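Local coordinates for protein CRISPR-associated endonuclease Cas12b (Alicyclobacillus acidoterrestris, PDB 5U31) that uses a guide RNA to find PAM-flanked target DNA and cuts it with a metal-dependent RuvC nuclease domain, serving CRISPR adaptive immunity against mobile genetic elements, at residues P521-V526 with D888-T893; V570-R575 with I846-L851; L813-I818 with I881-V886. The protein carries 3 engineered substitutions. One frame throughout, in Å; residues are numbered along the deposited sequence.

Contact 1: residues P521-V526 with D888-T893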
loop_
_atom_site.group_PDB
_atom_site.type_symbol
_atom_site.label_atom_id
_atom_site.label_comp_id
_atom_site.label_asym_id
_atom_site.label_seq_id
_atom_site.Cartn_x
_atom_site.Cartn_y
_atom_site.Cartn_z
ATOM N N PRO A 521 3.584 -21.920 17.322
ATOM C CA PRO A 521 3.019 -23.224 16.997
ATOM C C PRO A 521 4.122 -24.216 16.694
ATOM O O PRO A 521 5.231 -23.832 16.277
ATOM C CB PRO A 521 2.158 -22.939 15.758
ATOM C CG PRO A 521 1.833 -21.490 15.849
ATOM C CD PRO A 521 3.044 -20.855 16.458
ATOM N N PRO A 522 3.871 -25.511 16.899
ATOM C CA PRO A 522 4.939 -26.498 16.679
ATOM C C PRO A 522 5.439 -26.529 15.246
ATOM O O PRO A 522 6.609 -26.856 15.014
ATOM C CB PRO A 522 4.276 -27.821 17.080
ATOM C CG PRO A 522 2.815 -27.585 16.858
ATOM C CD PRO A 522 2.584 -26.149 17.227
ATOM N N TYR A 523 4.593 -26.186 14.278
ATOM C CA TYR A 523 5.003 -26.184 12.881
ATOM C C TYR A 523 5.757 -24.926 12.481
ATOM O O TYR A 523 6.129 -24.796 11.311
ATOM C CB TYR A 523 3.787 -26.365 11.970
ATOM C CG TYR A 523 2.587 -25.526 12.346
ATOM C CD1 TYR A 523 2.501 -24.190 11.972
ATOM C CD2 TYR A 523 1.529 -26.076 13.056
ATOM C CE1 TYR A 523 1.401 -23.426 12.307
ATOM C CE2 TYR A 523 0.426 -25.320 13.396
ATOM C CZ TYR A 523 0.367 -23.996 13.020
ATOM O OH TYR A 523 -0.734 -23.243 13.354
ATOM N N ALA A 524 5.992 -23.998 13.408
ATOM C CA ALA A 524 6.768 -22.812 13.076
ATOM C C ALA A 524 8.261 -23.096 13.012
ATOM O O ALA A 524 8.997 -22.324 12.390
ATOM C CB ALA A 524 6.490 -21.697 14.085
ATOM N N ALA A 525 8.722 -24.182 13.632
ATOM C CA ALA A 525 10.126 -24.567 13.583
ATOM C C ALA A 525 10.519 -25.206 12.259
ATOM O O ALA A 525 11.704 -25.492 12.057
ATOM C CB ALA A 525 10.450 -25.528 14.729
ATOM N N VAL A 526 9.564 -25.433 11.361
ATOM C CA VAL A 526 9.828 -26.087 10.085
ATOM C C VAL A 526 10.005 -25.032 8.999
ATOM O O VAL A 526 10.763 -25.229 8.042
ATOM C CB VAL A 526 8.697 -27.075 9.740
ATOM C CG1 VAL A 526 8.955 -27.755 8.412
ATOM C CG2 VAL A 526 8.578 -28.111 10.829
ATOM N N ASP A 888 -3.306 -18.879 13.934
ATOM C CA ASP A 888 -1.996 -19.534 13.936
ATOM C C ASP A 888 -1.549 -19.924 12.526
ATOM O O ASP A 888 -0.876 -20.941 12.336
ATOM C CB ASP A 888 -1.986 -20.764 14.851
ATOM C CG ASP A 888 -2.293 -20.423 16.287
ATOM O OD1 ASP A 888 -1.665 -19.489 16.822
ATOM O OD2 ASP A 888 -3.164 -21.087 16.883
ATOM N N LEU A 889 -1.921 -19.125 11.526
ATOM C CA LEU A 889 -1.515 -19.338 10.143
ATOM C C LEU A 889 -0.298 -18.486 9.824
ATOM O O LEU A 889 -0.318 -17.268 10.033
ATOM C CB LEU A 889 -2.638 -18.981 9.172
ATOM C CG LEU A 889 -3.919 -19.794 9.248
ATOM C CD1 LEU A 889 -4.831 -19.387 8.112
ATOM C CD2 LEU A 889 -3.575 -21.262 9.177
ATOM N N LEU A 890 0.746 -19.118 9.303
ATOM C CA LEU A 890 1.925 -18.400 8.845
ATOM C C LEU A 890 1.699 -17.920 7.419
ATOM O O LEU A 890 1.248 -18.689 6.564
ATOM C CB LEU A 890 3.159 -19.297 8.893
ATOM C CG LEU A 890 3.407 -20.113 10.156
ATOM C CD1 LEU A 890 4.543 -21.084 9.919
ATOM C CD2 LEU A 890 3.721 -19.201 11.316
ATOM N N VAL A 891 2.012 -16.658 7.156
ATOM C CA VAL A 891 2.028 -16.148 5.791
ATOM C C VAL A 891 3.466 -15.778 5.452
ATOM O O VAL A 891 4.111 -15.006 6.174
ATOM C CB VAL A 891 1.064 -14.966 5.600
ATOM C CG1 VAL A 891 0.607 -14.425 6.939
ATOM C CG2 VAL A 891 1.690 -13.872 4.730
ATOM N N GLY A 892 3.983 -16.380 4.375
ATOM C CA GLY A 892 5.319 -16.099 3.907
ATOM C C GLY A 892 5.304 -15.794 2.420
ATOM O O GLY A 892 4.283 -15.942 1.742
ATOM N N THR A 893 6.458 -15.367 1.922
ATOM C CA THR A 893 6.610 -15.005 0.523
ATOM C C THR A 893 7.647 -15.897 -0.140
ATOM O O THR A 893 8.488 -16.509 0.523
ATOM C CB THR A 893 7.018 -13.540 0.365
ATOM O OG1 THR A 893 8.225 -13.301 1.099
ATOM C CG2 THR A 893 5.916 -12.623 0.879
#
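At the outer edge of the mixed sheet of the RuvC domain, where strand 890-895 begins, Tyr523 reaches from the loop 521-526 and hydrogen-bonds the chain leading into that edge strand. The phenol OH of Tyr523 donates to the carbonyl O of Asp888 over 2.5 Å, approaching at a C=O...donor angle of 136° and tilted 23° from the carbonyl plane. Asp888 O lies close to the plane of the tyrosine ring, at its edge, and the Asp888 side chain crosses the phenol at about a right angle. In Tyr523, chi1 of 45° sets CG between the backbone N and the carbonyl carbon, a crowded position. Pro521 CB lies 3.4 Å above the plane of the Tyr523 ring, offset toward its rim, while Pro521 CG meets Asp888 CB at 4.0 Å. On the apolar side Leu890 extends CD1 to the ring edge, 4.2 Å from Tyr523 CD1, and the same methyl group lies 4.2 Å from Ala524 CA. The turn 521-524 is closed by a backbone bond from Ala524 N to Pro521 O of 3.0 Å. The carboxylate of Asp888 is engaged away from the tyrosine: OD1 bonds Ser511 OG and OD2 bonds Ser513 N, while Tyr546 of helix 543-549 also packs against Tyr523. Between these two segments the polar link is one bond to a main-chain carbonyl, so it depends on the backbone of Asp888 and not on its carboxylate, which Ser511 and Ser513 hold.

Contact 2: residues V570-R575 with I846-L851; sequences VALGLR and ILLAEL. Engineered in segment 570-575: Ala571 (natural residue Asp). Engineered in segment 846-851: Ala849 (natural residue Glu). With nucleotides of chain E.
Val570 and Leu848 run alongside each other with their side chains in a common direction, and form the apolar centre between two neighbouring parallel strands of the RuvC sheet. CD2 of Leu848 reaches back to Val570, 3.5 Å from CB and 3.8 Å from CG1. The two branches of Val570 divide the work: CG1, anti to the backbone N (chi1 -179°), faces Leu848, whereas CG2 meets Ile846 CG2 at 3.9 Å, the two side chains crossing obliquely. Leu572 extends the patch more loosely, its CG 4.4 Å from Leu848 CD2. Beside this centre the backbones join through Val570 N and Leu847 O, a hydrogen bond of 2.9 Å with an N-H...O angle of 149°. The strand axes diverge by 41°, and Val570 O is already 4.0 Å from Ala849 N. Ala571 and Ala849 are engineered replacements of the natural Asp and Glu, both assigned to the DNase active site, so the carboxylates of these two positions are absent here. Past the strand end, segment 570-575 turns to DNA: Leu574 N and Arg575 N both donate to OP1 of DT6 of chain E, Leu574 N at 2.8 Å. Arg575 NE bonds OP2 of DT7 of chain E at 3.2 Å, and O5' of DT6 of chain E lies over one face of the guanidinium, offset toward its rim. Helices 796-822 and 873-884 cover the apolar patch, with Ile817 against Val570 and Leu572, and Phe877 and Leu880 against Leu848; strand 845-850 is flanked on its other side by strand 890-895, and strand 566-572 by strand 578-587.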
loop_
_atom_site.group_PDB
_atom_site.type_symbol
_atom_site.label_atom_id
_atom_site.label_comp_id
_atom_site.label_asym_id
_atom_site.label_seq_id
_atom_site.Cartn_x
_atom_site.Cartn_y
_atom_site.Cartn_z
ATOM N N VAL A 570 -0.470 -18.681 -3.181
ATOM C CA VAL A 570 -1.502 -17.751 -3.616
ATOM C C VAL A 570 -0.916 -16.827 -4.668
ATOM O O VAL A 570 0.118 -16.191 -4.437
ATOM C CB VAL A 570 -2.060 -16.930 -2.439
ATOM C CG1 VAL A 570 -3.149 -15.987 -2.920
ATOM C CG2 VAL A 570 -2.575 -17.845 -1.353
ATOM N N ALA A 571 -1.584 -16.737 -5.814
ATOM C CA ALA A 571 -1.197 -15.835 -6.894
ATOM C C ALA A 571 -2.238 -14.726 -6.980
ATOM O O ALA A 571 -3.313 -14.915 -7.556
ATOM C CB ALA A 571 -1.069 -16.584 -8.214
ATOM N N LEU A 572 -1.917 -13.569 -6.405
ATOM C CA LEU A 572 -2.810 -12.423 -6.483
ATOM C C LEU A 572 -2.873 -11.891 -7.908
ATOM O O LEU A 572 -1.888 -11.916 -8.653
ATOM C CB LEU A 572 -2.346 -11.313 -5.543
ATOM C CG LEU A 572 -2.235 -11.667 -4.061
ATOM C CD1 LEU A 572 -1.590 -10.525 -3.292
ATOM C CD2 LEU A 572 -3.603 -12.011 -3.489
ATOM N N GLY A 573 -4.050 -11.397 -8.280
ATOM C CA GLY A 573 -4.246 -10.839 -9.603
ATOM C C GLY A 573 -5.384 -9.844 -9.597
ATOM O O GLY A 573 -6.052 -9.629 -8.583
ATOM N N LEU A 574 -5.594 -9.231 -10.761
ATOM C CA LEU A 574 -6.681 -8.281 -10.958
ATOM C C LEU A 574 -7.925 -8.956 -11.520
ATOM O O LEU A 574 -9.036 -8.708 -11.043
ATOM C CB LEU A 574 -6.226 -7.150 -11.883
ATOM C CG LEU A 574 -5.156 -6.247 -11.276
ATOM C CD1 LEU A 574 -4.890 -5.041 -12.161
ATOM C CD2 LEU A 574 -5.645 -5.818 -9.927
ATOM N N ARG A 575 -7.748 -9.805 -12.536
ATOM C CA ARG A 575 -8.874 -10.543 -13.103
ATOM C C ARG A 575 -9.474 -11.497 -12.078
ATOM O O ARG A 575 -10.688 -11.495 -11.843
ATOM C CB ARG A 575 -8.420 -11.308 -14.342
ATOM C CG ARG A 575 -7.806 -10.443 -15.413
ATOM C CD ARG A 575 -6.626 -11.152 -16.032
ATOM N NE ARG A 575 -6.195 -10.535 -17.278
ATOM C CZ ARG A 575 -5.113 -10.910 -17.950
ATOM N NH1 ARG A 575 -4.357 -11.894 -17.483
ATOM N NH2 ARG A 575 -4.787 -10.302 -19.082
ATOM N N ILE A 846 0.670 -20.009 4.381
ATOM C CA ILE A 846 0.181 -19.358 3.170
ATOM C C ILE A 846 1.384 -18.748 2.468
ATOM O O ILE A 846 2.057 -17.870 3.023
ATOM C CB ILE A 846 -0.874 -18.287 3.483
ATOM C CG1 ILE A 846 -2.143 -18.931 4.029
ATOM C CG2 ILE A 846 -1.201 -17.473 2.247
ATOM C CD1 ILE A 846 -3.116 -17.927 4.560
ATOM N N LEU A 847 1.660 -19.209 1.252
ATOM C CA LEU A 847 2.860 -18.815 0.520
ATOM C C LEU A 847 2.474 -17.841 -0.589
ATOM O O LEU A 847 1.914 -18.244 -1.614
ATOM C CB LEU A 847 3.571 -20.040 -0.052
ATOM C CG LEU A 847 4.933 -19.749 -0.680
ATOM C CD1 LEU A 847 5.875 -19.173 0.355
ATOM C CD2 LEU A 847 5.520 -21.000 -1.299
ATOM N N LEU A 848 2.779 -16.564 -0.386
ATOM C CA LEU A 848 2.532 -15.542 -1.391
ATOM C C LEU A 848 3.780 -15.311 -2.235
ATOM O O LEU A 848 4.865 -15.812 -1.940
ATOM C CB LEU A 848 2.104 -14.237 -0.728
ATOM C CG LEU A 848 0.774 -14.230 0.012
ATOM C CD1 LEU A 848 0.695 -12.990 0.854
ATOM C CD2 LEU A 848 -0.336 -14.237 -0.990
ATOM N N ALA A 849 3.621 -14.533 -3.298
ATOM C CA ALA A 849 4.773 -14.120 -4.084
ATOM C C ALA A 849 5.439 -12.921 -3.428
ATOM O O ALA A 849 4.770 -12.033 -2.892
ATOM C CB ALA A 849 4.363 -13.781 -5.516
ATOM N N GLU A 850 6.766 -12.913 -3.456
ATOM C CA GLU A 850 7.549 -11.801 -2.934
ATOM C C GLU A 850 7.465 -10.649 -3.930
ATOM O O GLU A 850 8.133 -10.660 -4.964
ATOM C CB GLU A 850 8.989 -12.242 -2.690
ATOM C CG GLU A 850 9.961 -11.110 -2.472
ATOM C CD GLU A 850 9.458 -10.147 -1.437
ATOM O OE1 GLU A 850 8.916 -10.617 -0.419
ATOM O OE2 GLU A 850 9.580 -8.927 -1.655
ATOM N N LEU A 851 6.636 -9.646 -3.630
ATOM C CA LEU A 851 6.436 -8.521 -4.537
ATOM C C LEU A 851 6.663 -7.183 -3.842
ATOM O O LEU A 851 6.072 -6.170 -4.228
ATOM C CB LEU A 851 5.042 -8.558 -5.158
ATOM C CG LEU A 851 4.710 -9.804 -5.972
ATOM C CD1 LEU A 851 3.334 -9.662 -6.583
ATOM C CD2 LEU A 851 5.762 -10.045 -7.042
ATOM P P DT E 6 -3.353 -9.899 -13.903
ATOM O OP1 DT E 6 -4.682 -10.146 -13.296
ATOM O OP2 DT E 6 -2.547 -11.039 -14.390
ATOM O "O5'" DT E 6 -3.526 -8.868 -15.110
ATOM C "C5'" DT E 6 -4.137 -7.611 -14.881
ATOM C "C4'" DT E 6 -3.896 -6.680 -16.051
ATOM O "O4'" DT E 6 -2.477 -6.616 -16.333
ATOM C "C3'" DT E 6 -4.581 -7.105 -17.344
ATOM O "O3'" DT E 6 -5.352 -6.043 -17.858
ATOM C "C2'" DT E 6 -3.437 -7.474 -18.283
ATOM C "C1'" DT E 6 -2.265 -6.691 -17.717
ATOM N N1 DT E 6 -0.971 -7.368 -17.952
ATOM C C2 DT E 6 -0.079 -6.825 -18.841
ATOM O O2 DT E 6 -0.287 -5.786 -19.442
ATOM N N3 DT E 6 1.079 -7.538 -18.993
ATOM C C4 DT E 6 1.421 -8.722 -18.365
ATOM O O4 DT E 6 2.489 -9.288 -18.569
ATOM C C5 DT E 6 0.433 -9.244 -17.453
ATOM C C7 DT E 6 0.689 -10.522 -16.712
ATOM C C6 DT E 6 -0.704 -8.552 -17.295
ATOM P P DT E 7 -6.755 -6.356 -18.569
ATOM O OP1 DT E 7 -7.604 -5.151 -18.418
ATOM O OP2 DT E 7 -7.236 -7.663 -18.065
ATOM O "O5'" DT E 7 -6.364 -6.590 -20.102
ATOM C "C5'" DT E 7 -6.452 -5.525 -21.032
ATOM C "C4'" DT E 7 -5.313 -4.541 -20.845
ATOM O "O4'" DT E 7 -4.717 -4.263 -22.133
ATOM C "C3'" DT E 7 -5.729 -3.187 -20.293
ATOM O "O3'" DT E 7 -5.693 -3.199 -18.868
ATOM C "C2'" DT E 7 -4.672 -2.247 -20.870
ATOM C "C1'" DT E 7 -4.312 -2.910 -22.204
ATOM N N1 DT E 7 -4.954 -2.267 -23.406
ATOM C C2 DT E 7 -4.182 -2.004 -24.515
ATOM O O2 DT E 7 -2.994 -2.270 -24.580
ATOM N N3 DT E 7 -4.855 -1.415 -25.554
ATOM C C4 DT E 7 -6.194 -1.066 -25.595
ATOM O O4 DT E 7 -6.705 -0.540 -26.578
ATOM C C5 DT E 7 -6.947 -1.368 -24.401
ATOM C C7 DT E 7 -8.407 -1.035 -24.330
ATOM C C6 DT E 7 -6.300 -1.946 -23.377
#

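Contact 3: residues L813-I818 with I881-V886. With nucleotides of chain B.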
loop_
_atom_site.group_PDB
_atom_site.type_symbol
_atom_site.label_atom_id
_atom_site.label_comp_id
_atom_site.label_asym_id
_atom_site.label_seq_id
_atom_site.Cartn_x
_atom_site.Cartn_y
_atom_site.Cartn_z
ATOM N N LEU A 813 -11.098 -10.158 0.544
ATOM C CA LEU A 813 -10.030 -10.896 -0.125
ATOM C C LEU A 813 -9.205 -11.684 0.881
ATOM O O LEU A 813 -9.003 -12.894 0.727
ATOM C CB LEU A 813 -9.137 -9.929 -0.897
ATOM C CG LEU A 813 -8.566 -10.339 -2.254
ATOM C CD1 LEU A 813 -7.407 -9.415 -2.595
ATOM C CD2 LEU A 813 -8.122 -11.799 -2.298
ATOM N N ALA A 814 -8.713 -11.006 1.921
ATOM C CA ALA A 814 -7.906 -11.678 2.933
ATOM C C ALA A 814 -8.700 -12.769 3.644
ATOM O O ALA A 814 -8.166 -13.845 3.935
ATOM C CB ALA A 814 -7.369 -10.660 3.937
ATOM N N ASP A 815 -9.978 -12.518 3.931
ATOM C CA ASP A 815 -10.757 -13.534 4.624
ATOM C C ASP A 815 -10.956 -14.764 3.749
ATOM O O ASP A 815 -10.845 -15.897 4.232
ATOM C CB ASP A 815 -12.098 -12.963 5.074
ATOM C CG ASP A 815 -12.918 -13.965 5.853
ATOM O OD1 ASP A 815 -12.619 -14.196 7.047
ATOM O OD2 ASP A 815 -13.857 -14.532 5.260
ATOM N N ARG A 816 -11.234 -14.562 2.456
ATOM C CA ARG A 816 -11.366 -15.696 1.546
ATOM C C ARG A 816 -10.098 -16.535 1.528
ATOM O O ARG A 816 -10.160 -17.770 1.578
ATOM C CB ARG A 816 -11.700 -15.214 0.133
ATOM C CG ARG A 816 -13.188 -15.077 -0.140
ATOM C CD ARG A 816 -13.548 -15.579 -1.528
ATOM N NE ARG A 816 -13.354 -17.020 -1.657
ATOM C CZ ARG A 816 -13.644 -17.717 -2.751
ATOM N NH1 ARG A 816 -13.438 -19.025 -2.782
ATOM N NH2 ARG A 816 -14.143 -17.104 -3.817
ATOM N N ILE A 817 -8.935 -15.881 1.467
ATOM C CA ILE A 817 -7.675 -16.614 1.439
ATOM C C ILE A 817 -7.497 -17.411 2.723
ATOM O O ILE A 817 -7.066 -18.570 2.700
ATOM C CB ILE A 817 -6.502 -15.645 1.203
ATOM C CG1 ILE A 817 -6.661 -14.923 -0.139
ATOM C CG2 ILE A 817 -5.182 -16.391 1.261
ATOM C CD1 ILE A 817 -5.652 -13.807 -0.364
ATOM N N ILE A 818 -7.855 -16.816 3.859
ATOM C CA ILE A 818 -7.636 -17.473 5.141
ATOM C C ILE A 818 -8.637 -18.599 5.346
ATOM O O ILE A 818 -8.276 -19.696 5.789
ATOM C CB ILE A 818 -7.690 -16.435 6.272
ATOM C CG1 ILE A 818 -6.447 -15.561 6.195
ATOM C CG2 ILE A 818 -7.803 -17.102 7.634
ATOM C CD1 ILE A 818 -6.279 -14.691 7.362
ATOM N N ILE A 881 -1.550 -10.758 7.085
ATOM C CA ILE A 881 -0.811 -10.957 8.327
ATOM C C ILE A 881 -1.672 -10.583 9.526
ATOM O O ILE A 881 -1.636 -11.253 10.566
ATOM C CB ILE A 881 0.503 -10.157 8.288
ATOM C CG1 ILE A 881 1.330 -10.594 7.076
ATOM C CG2 ILE A 881 1.282 -10.337 9.584
ATOM C CD1 ILE A 881 2.716 -10.008 7.027
ATOM N N ASN A 882 -2.465 -9.514 9.399
ATOM C CA ASN A 882 -3.410 -9.142 10.446
ATOM C C ASN A 882 -4.378 -10.279 10.738
ATOM O O ASN A 882 -4.472 -10.763 11.872
ATOM C CB ASN A 882 -4.192 -7.892 10.035
ATOM C CG ASN A 882 -3.568 -6.615 10.542
ATOM O OD1 ASN A 882 -2.358 -6.544 10.764
ATOM N ND2 ASN A 882 -4.394 -5.590 10.733
ATOM N N GLN A 883 -5.112 -10.714 9.714
ATOM C CA GLN A 883 -6.211 -11.643 9.916
ATOM C C GLN A 883 -5.736 -13.050 10.246
ATOM O O GLN A 883 -6.531 -13.859 10.737
ATOM C CB GLN A 883 -7.106 -11.668 8.678
ATOM C CG GLN A 883 -7.816 -10.364 8.374
ATOM C CD GLN A 883 -9.015 -10.565 7.456
ATOM O OE1 GLN A 883 -9.624 -11.639 7.436
ATOM N NE2 GLN A 883 -9.358 -9.534 6.693
ATOM N N ALA A 884 -4.469 -13.365 9.997
ATOM C CA ALA A 884 -3.973 -14.713 10.226
ATOM C C ALA A 884 -3.525 -14.956 11.660
ATOM O O ALA A 884 -3.370 -16.119 12.049
ATOM C CB ALA A 884 -2.810 -15.017 9.278
ATOM N N GLN A 885 -3.331 -13.897 12.453
ATOM C CA GLN A 885 -2.697 -14.045 13.760
ATOM C C GLN A 885 -3.496 -14.980 14.662
ATOM O O GLN A 885 -2.938 -15.903 15.267
ATOM C CB GLN A 885 -2.528 -12.670 14.408
ATOM C CG GLN A 885 -1.614 -12.642 15.628
ATOM C CD GLN A 885 -1.245 -11.224 16.046
ATOM O OE1 GLN A 885 -1.691 -10.250 15.439
ATOM N NE2 GLN A 885 -0.426 -11.107 17.086
ATOM N N VAL A 886 -4.813 -14.772 14.738
ATOM C CA VAL A 886 -5.652 -15.548 15.646
ATOM C C VAL A 886 -5.681 -17.017 15.260
ATOM O O VAL A 886 -5.846 -17.890 16.121
ATOM C CB VAL A 886 -7.078 -14.975 15.673
ATOM C CG1 VAL A 886 -7.805 -15.455 16.900
ATOM C CG2 VAL A 886 -7.044 -13.469 15.619
ATOM P P C B 92 -14.162 -11.165 8.569
ATOM O OP1 C B 92 -13.025 -12.114 8.718
ATOM O OP2 C B 92 -15.472 -11.580 9.126
ATOM O "O5'" C B 92 -13.824 -9.731 9.182
ATOM C "C5'" C B 92 -12.766 -8.931 8.666
ATOM C "C4'" C B 92 -12.949 -7.468 9.000
ATOM O "O4'" C B 92 -14.211 -6.996 8.464
ATOM C "C3'" C B 92 -13.022 -7.119 10.478
ATOM O "O3'" C B 92 -11.747 -7.009 11.074
ATOM C "C2'" C B 92 -13.790 -5.805 10.474
ATOM O "O2'" C B 92 -12.933 -4.729 10.126
ATOM C "C1'" C B 92 -14.769 -6.027 9.323
ATOM N N1 C B 92 -16.093 -6.507 9.786
ATOM C C2 C B 92 -17.024 -5.574 10.260
ATOM O O2 C B 92 -16.722 -4.370 10.289
ATOM N N3 C B 92 -18.236 -6.002 10.679
ATOM C C4 C B 92 -18.535 -7.297 10.634
ATOM N N4 C B 92 -19.740 -7.671 11.060
ATOM C C5 C B 92 -17.610 -8.270 10.158
ATOM C C6 C B 92 -16.411 -7.836 9.744
ATOM P P A B 91 -18.807 -13.635 5.608
ATOM O OP1 A B 91 -17.959 -14.858 5.573
ATOM O OP2 A B 91 -19.986 -13.560 6.507
ATOM O "O5'" A B 91 -17.840 -12.410 5.906
ATOM C "C5'" A B 91 -16.610 -12.312 5.213
ATOM C "C4'" A B 91 -16.063 -10.911 5.229
ATOM O "O4'" A B 91 -17.066 -9.972 4.767
ATOM C "C3'" A B 91 -15.662 -10.371 6.585
ATOM O "O3'" A B 91 -14.406 -10.860 7.014
ATOM C "C2'" A B 91 -15.686 -8.871 6.351
ATOM O "O2'" A B 91 -14.537 -8.468 5.622
ATOM C "C1'" A B 91 -16.897 -8.738 5.429
ATOM N N9 A B 91 -18.134 -8.420 6.172
ATOM C C8 A B 91 -19.173 -9.254 6.499
ATOM N N7 A B 91 -20.133 -8.650 7.160
ATOM C C5 A B 91 -19.697 -7.334 7.275
ATOM C C6 A B 91 -20.256 -6.185 7.870
ATOM N N6 A B 91 -21.433 -6.157 8.495
ATOM N N1 A B 91 -19.554 -5.035 7.799
ATOM C C2 A B 91 -18.373 -5.043 7.176
ATOM N N3 A B 91 -17.743 -6.051 6.582
ATOM C C4 A B 91 -18.467 -7.182 6.667
ATOM P P G B 9 -13.270 -31.229 -4.459
ATOM O OP1 G B 9 -13.210 -31.076 -2.985
ATOM O OP2 G B 9 -13.354 -32.583 -5.065
ATOM O "O5'" G B 9 -14.511 -30.383 -4.987
ATOM C "C5'" G B 9 -14.785 -29.077 -4.488
ATOM C "C4'" G B 9 -15.829 -28.389 -5.333
ATOM O "O4'" G B 9 -16.284 -27.170 -4.680
ATOM C "C3'" G B 9 -15.373 -27.983 -6.736
ATOM O "O3'" G B 9 -16.419 -28.237 -7.666
ATOM C "C2'" G B 9 -15.163 -26.478 -6.607
ATOM O "O2'" G B 9 -15.303 -25.757 -7.811
ATOM C "C1'" G B 9 -16.245 -26.106 -5.604
ATOM N N9 G B 9 -15.989 -24.854 -4.892
ATOM C C8 G B 9 -16.771 -23.726 -4.945
ATOM N N7 G B 9 -16.299 -22.744 -4.231
ATOM C C5 G B 9 -15.130 -23.255 -3.681
ATOM C C6 G B 9 -14.191 -22.645 -2.815
ATOM O O6 G B 9 -14.203 -21.502 -2.347
ATOM N N1 G B 9 -13.154 -23.510 -2.495
ATOM C C2 G B 9 -13.026 -24.796 -2.948
ATOM N N2 G B 9 -11.939 -25.451 -2.513
ATOM N N3 G B 9 -13.894 -25.382 -3.758
ATOM C C4 G B 9 -14.915 -24.557 -4.082
#
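Gln883, an sgRNA-binding residue, reaches from helix 873-884 across to helix 796-822 at the place where the RNA backbone passes over the RuvC-II domain. CG of Gln883 is anti to its carbonyl carbon (chi1 -64°), and the chain is extended beyond it, which carries the carboxamide over Ala814 and Asp815. Its NE2 lies 3.6 Å from Ala814 CB, and its OE1 is 3.6 Å from Asp815 CA. The amide nitrogen is held by two acceptors, Glu879 OE1 on its own helix and the backbone O of Lys811 on the other, and these bonds would fix how the carboxamide is turned. At the base of the glutamine side chain, Ile818 CD1 is 3.4 Å from Gln883 CB and 4.0 Å from Ala884 CB. The two helices pack on the same side of the RNase H-like sheet of the RuvC domain, and Ile817, one residue before Ile818, packs against Met568, Val570 and Leu572 of strand 566-572. On the RNA side, Asp815 CG is anti to the backbone N (chi1 -178°), and its carboxylate comes beside the linkage between A91 and C92 of chain B. OD1 of Asp815 lies 2.7 Å from OP1 of C92 of chain B, while OD2 nears C5' of A91 of chain B. Gln883 OE1 lies 3.7 Å from OP1 of C92 of chain B, and Arg816, whose CB leaves its helix on the side away from 881-886, brings NH1 to 2.6 Å from O6 of G9 of chain B.

Overall arrangement
The three contacts lie within one RuvC domain, their centres 14 to 18 Å apart. Contacts 1 and 2 share the mixed sheet: strand 845-850 lies between 566-572 and 890-895, and probable hydrogen bonds from Ile846 N to Leu890 O (2.6 Å) and Leu848 N to Gly892 O (2.7 Å) join them. Contact 3 packs its helices on this sheet, Ile817 meeting contact 2 and Ile818 meeting Leu889 of contact 1. Along the chain, contacts 2 and 3 alternate their segments, and both are nested inside the loop closed by contact 1. The first and second RuvC regions, far apart in sequence, thus build one nuclease core, with guide RNA at contact 3 and DNA at contact 2.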